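PDB 6H17: mutual gliding-motility protein MglA from Myxococcus xanthus DK 1622, which binds and hydrolyses GTP as a small GTPase switch that coordinates the two gliding motilities and sets the direction and speed of movement. Local coordinates for residues 18-23 with 111-116. Numbering follows the deposited sequence.
With GSP (5'-guanosine-diphosphate-monothiophosphate), chain C.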
ATOM      1  N   TYR A  18      -3.263  -0.034  -2.154  1.00 11.37           N
ATOM      2  CA  TYR A  18      -4.623  -0.199  -2.645  1.00 11.10           C
ATOM      3  C   TYR A  18      -5.153   1.159  -3.063  1.00 11.95           C
ATOM      4  O   TYR A  18      -4.600   2.191  -2.681  1.00 13.69           O
ATOM      5  CB  TYR A  18      -5.498  -0.750  -1.510  1.00 12.47           C
ATOM      6  CG  TYR A  18      -6.603  -1.708  -1.876  1.00 12.26           C
ATOM      7  CD1 TYR A  18      -6.358  -3.055  -1.999  1.00 13.38           C
ATOM      8  CD2 TYR A  18      -7.897  -1.265  -2.041  1.00 12.66           C
ATOM      9  CE1 TYR A  18      -7.358  -3.935  -2.292  1.00 13.24           C
ATOM     10  CE2 TYR A  18      -8.928  -2.139  -2.346  1.00 13.52           C
ATOM     11  CZ  TYR A  18      -8.641  -3.486  -2.470  1.00 13.15           C
ATOM     12  OH  TYR A  18      -9.624  -4.421  -2.731  1.00 14.94           O
ATOM     13  N   GLY A  19      -6.237   1.178  -3.837  1.00 11.17           N
ATOM     14  CA  GLY A  19      -6.850   2.418  -4.254  1.00 11.30           C
ATOM     15  C   GLY A  19      -7.406   2.305  -5.654  1.00 11.14           C
ATOM     16  O   GLY A  19      -7.162   1.329  -6.356  1.00 12.67           O
ATOM     17  N   PRO A  20      -8.139   3.313  -6.096  1.00 11.74           N
ATOM     18  CA  PRO A  20      -8.892   3.200  -7.356  1.00 12.04           C
ATOM     19  C   PRO A  20      -7.980   3.257  -8.576  1.00 11.83           C
ATOM     20  O   PRO A  20      -6.779   3.511  -8.496  1.00 12.17           O
ATOM     21  CB  PRO A  20      -9.859   4.386  -7.277  1.00 12.63           C
ATOM     22  CG  PRO A  20      -9.149   5.374  -6.435  1.00 13.32           C
ATOM     23  CD  PRO A  20      -8.420   4.571  -5.385  1.00 11.57           C
ATOM     24  N   GLY A  21      -8.569   3.013  -9.740  1.00 12.52           N
ATOM     25  CA  GLY A  21      -7.797   3.051 -10.966  1.00 12.67           C
ATOM     26  C   GLY A  21      -7.026   4.332 -11.115  1.00 11.95           C
ATOM     27  O   GLY A  21      -7.540   5.416 -10.824  1.00 12.93           O
ATOM     28  N   LEU A  22      -5.782   4.223 -11.561  1.00 11.95           N
ATOM     29  CA  LEU A  22      -4.940   5.357 -11.929  1.00 12.34           C
ATOM     30  C   LEU A  22      -4.658   6.302 -10.767  1.00 12.58           C
ATOM     31  O   LEU A  22      -4.277   7.455 -10.993  1.00 14.27           O
ATOM     32  CB  LEU A  22      -5.505   6.110 -13.151  1.00 13.85           C
ATOM     33  CG  LEU A  22      -5.622   5.245 -14.414  1.00 15.03           C
ATOM     34  CD1 LEU A  22      -6.358   6.037 -15.527  1.00 20.44           C
ATOM     35  CD2 LEU A  22      -4.281   4.743 -14.906  1.00 18.02           C
ATOM     36  N   CYS A  23      -4.741   5.846  -9.522  1.00 11.26           N
ATOM     37  CA  CYS A  23      -4.605   6.754  -8.390  1.00 11.49           C
ATOM     38  C   CYS A  23      -3.166   7.051  -7.982  1.00 10.57           C
ATOM     39  O   CYS A  23      -2.944   8.041  -7.277  1.00 11.48           O
ATOM     40  CB  CYS A  23      -5.383   6.234  -7.192  1.00 12.68           C
ATOM     41  SG  CYS A  23      -4.684   4.723  -6.472  1.00 12.17           S
ATOM     42  N   GLU A 111     -15.778   9.617  -5.694  1.00 15.00           N
ATOM     43  CA  GLU A 111     -16.632   8.438  -5.615  1.00 15.75           C
ATOM     44  C   GLU A 111     -15.798   7.179  -5.776  1.00 13.08           C
ATOM     45  O   GLU A 111     -16.030   6.186  -5.089  1.00 15.23           O
ATOM     46  CB  GLU A 111     -17.741   8.476  -6.664  1.00 19.09           C
ATOM     47  CG  GLU A 111     -18.952   9.298  -6.246  1.00 31.09           C
ATOM     48  CD  GLU A 111     -20.235   8.833  -6.920  1.00 53.32           C
ATOM     49  OE1 GLU A 111     -20.235   7.736  -7.521  1.00 56.87           O
ATOM     50  OE2 GLU A 111     -21.246   9.565  -6.853  1.00 49.85           O
ATOM     51  N   ALA A 112     -14.840   7.201  -6.711  1.00 13.98           N
ATOM     52  CA  ALA A 112     -13.986   6.046  -6.928  1.00 14.18           C
ATOM     53  C   ALA A 112     -13.137   5.761  -5.698  1.00 11.71           C
ATOM     54  O   ALA A 112     -12.938   4.597  -5.340  1.00 13.03           O
ATOM     55  CB  ALA A 112     -13.125   6.252  -8.173  1.00 14.41           C
ATOM     56  N   ASN A 113     -12.640   6.811  -5.025  1.00 12.55           N
ATOM     57  CA  ASN A 113     -11.932   6.618  -3.765  1.00 12.14           C
ATOM     58  C   ASN A 113     -12.812   5.901  -2.756  1.00 12.72           C
ATOM     59  O   ASN A 113     -12.389   4.943  -2.111  1.00 12.82           O
ATOM     60  CB  ASN A 113     -11.530   7.954  -3.142  1.00 12.41           C
ATOM     61  CG  ASN A 113     -10.392   8.644  -3.858  1.00 11.52           C
ATOM     62  OD1 ASN A 113      -9.497   7.997  -4.413  1.00 12.24           O
ATOM     63  ND2 ASN A 113     -10.382   9.969  -3.793  1.00 13.33           N
ATOM     64  N   MET A 114     -14.060   6.354  -2.608  0.62 13.72           N
ATOM     65  CA  MET A 114     -14.931   5.757  -1.601  0.62 13.51           C
ATOM     66  C   MET A 114     -15.286   4.323  -1.951  0.62 14.59           C
ATOM     67  O   MET A 114     -15.338   3.462  -1.064  0.62 15.36           O
ATOM     68  CB  MET A 114     -16.192   6.592  -1.469  0.62 15.30           C
ATOM     69  CG  MET A 114     -15.935   7.935  -0.868  0.62 15.14           C
ATOM     70  SD  MET A 114     -17.409   8.948  -0.936  0.62 16.39           S
ATOM     71  CE  MET A 114     -16.963  10.166   0.283  0.62 19.50           C
ATOM     72  N   GLU A 115     -15.549   4.046  -3.228  0.62 13.81           N
ATOM     73  CA  GLU A 115     -15.838   2.678  -3.643  0.62 13.80           C
ATOM     74  C   GLU A 115     -14.655   1.770  -3.347  0.62 14.17           C
ATOM     75  O   GLU A 115     -14.814   0.660  -2.827  0.62 14.33           O
ATOM     76  CB  GLU A 115     -16.182   2.650  -5.136  0.62 15.53           C
ATOM     77  CG  GLU A 115     -16.318   1.235  -5.739  0.62 20.66           C
ATOM     78  CD  GLU A 115     -17.750   0.757  -5.837  0.62 37.19           C
ATOM     79  OE1 GLU A 115     -18.098   0.148  -6.873  0.62 42.83           O
ATOM     80  OE2 GLU A 115     -18.525   0.994  -4.884  0.62 35.29           O
ATOM     81  N   SER A 116     -13.451   2.225  -3.678  1.00 13.19           N
ATOM     82  CA  SER A 116     -12.266   1.411  -3.456  1.00 13.02           C
ATOM     83  C   SER A 116     -11.991   1.187  -1.973  1.00 12.63           C
ATOM     84  O   SER A 116     -11.567   0.098  -1.586  1.00 13.19           O
ATOM     85  CB  SER A 116     -11.066   2.049  -4.148  1.00 12.09           C
ATOM     86  OG  SER A 116      -9.909   1.260  -4.004  1.00 13.62           O
TER
HETATM   87  PG  GSP C 302      -3.848   0.977 -11.721  1.00 12.13           P
HETATM   88  O3B GSP C 302      -3.253   2.490 -11.410  1.00 11.42           O
HETATM   89  S1G GSP C 302      -4.989   1.173 -13.196  1.00 14.65           S
HETATM   90  O2G GSP C 302      -2.609   0.086 -11.941  1.00 14.69           O
HETATM   91  O3G GSP C 302      -4.565   0.556 -10.434  1.00 13.52           O
HETATM   92  PB  GSP C 302      -2.127   3.008 -10.423  1.00 11.11           P
HETATM   93  O1B GSP C 302      -2.718   3.377  -9.114  1.00 10.39           O
HETATM   94  O2B GSP C 302      -0.988   2.062 -10.383  1.00 11.13           O
HETATM   95  PA  GSP C 302      -0.280   4.855 -11.671  1.00 12.17           P
HETATM   96  O1A GSP C 302       0.664   4.911 -10.565  1.00 12.44           O
HETATM   97  O2A GSP C 302       0.096   4.088 -12.863  1.00 14.33           O
HETATM   98  O3A GSP C 302      -1.708   4.379 -11.159  1.00 11.27           O
HETATM   99  O5' GSP C 302      -0.617   6.372 -12.039  1.00 12.22           O
HETATM  100  C5' GSP C 302      -1.568   6.670 -13.048  1.00 13.11           C
HETATM  101  C4' GSP C 302      -1.265   8.025 -13.676  1.00 14.77           C
HETATM  102  O4' GSP C 302      -1.366   9.054 -12.672  1.00 14.17           O
HETATM  103  C3' GSP C 302       0.135   8.097 -14.226  1.00 14.90           C
HETATM  104  O3' GSP C 302       0.133   8.842 -15.433  1.00 23.55           O
HETATM  105  C2' GSP C 302       0.948   8.844 -13.171  1.00 15.24           C
HETATM  106  O2' GSP C 302       2.059   9.546 -13.647  1.00 16.83           O
HETATM  107  C1' GSP C 302      -0.144   9.773 -12.620  1.00 12.82           C
HETATM  108  N9  GSP C 302       0.089  10.230 -11.256  1.00 12.11           N
HETATM  109  C8  GSP C 302       0.360   9.436 -10.186  1.00 11.63           C
HETATM  110  N7  GSP C 302       0.521  10.198  -9.085  1.00 11.28           N
HETATM  111  C5  GSP C 302       0.347  11.501  -9.474  1.00 10.46           C
HETATM  112  C6  GSP C 302       0.410  12.710  -8.784  1.00 11.70           C
HETATM  113  O6  GSP C 302       0.643  12.834  -7.558  1.00 11.84           O
HETATM  114  N1  GSP C 302       0.197  13.831  -9.523  1.00 10.71           N
HETATM  115  C2  GSP C 302      -0.085  13.798 -10.865  1.00 11.78           C
HETATM  116  N2  GSP C 302      -0.296  14.936 -11.504  1.00 12.55           N
HETATM  117  N3  GSP C 302      -0.144  12.637 -11.558  1.00 11.81           N
HETATM  118  C4  GSP C 302       0.081  11.524 -10.835  1.00 11.48           C
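The P-loop that wraps the phosphates of the bound GTP analogue is backed, through P20, by A112, N113 and S116 of helix 110-125. P20 presents its ring to the helix. P20 CB lies 3.9 Å from A112 CB and also touches the carbonyl oxygen of that residue. N113 OD1 lies against two ring carbons, 3.3 Å from P20 CG and 3.7 Å from P20 CD, with S116 CB next to P20 CD. This oxygen comes to the proline although the CB of N113 points away from the loop, and N113 ND2 is hydrogen-bonded to D104 O, which helps to hold the group in place. S116 OG, anti to its own backbone N (chi1 -177°), is carried onto the G19-P20 peptide, 3.2 Å from G19 C. G19 adopts backbone angles (145°/172°) in which a CB would press on the preceding carbonyl oxygen, and it would also run into C23 SG. Beside this peptide, the Y18 ring turns its edge to the helix: S116 O lies at that edge, close to the ring plane, 3.5 Å from Y18 CE2. Y18 OH is hydrogen-bonded to N119 and N123, farther along the same helix; an alanine at Y18 would probably leave these two side chains without their shared phenolic partner and open a gap beside S116. Beyond P20, a type II turn closed by C23 N to P20 O at 3.3 Å brings L22 N to GSP O3B, a weak bond of 3.1 Å. The contact thus joins the loop between strand 10-18 and helix 25-35 to helix 110-125, with strand 98-104 touching C23, N113 and S116, helix 86-93 against Y18, and helix 151-158 against N113.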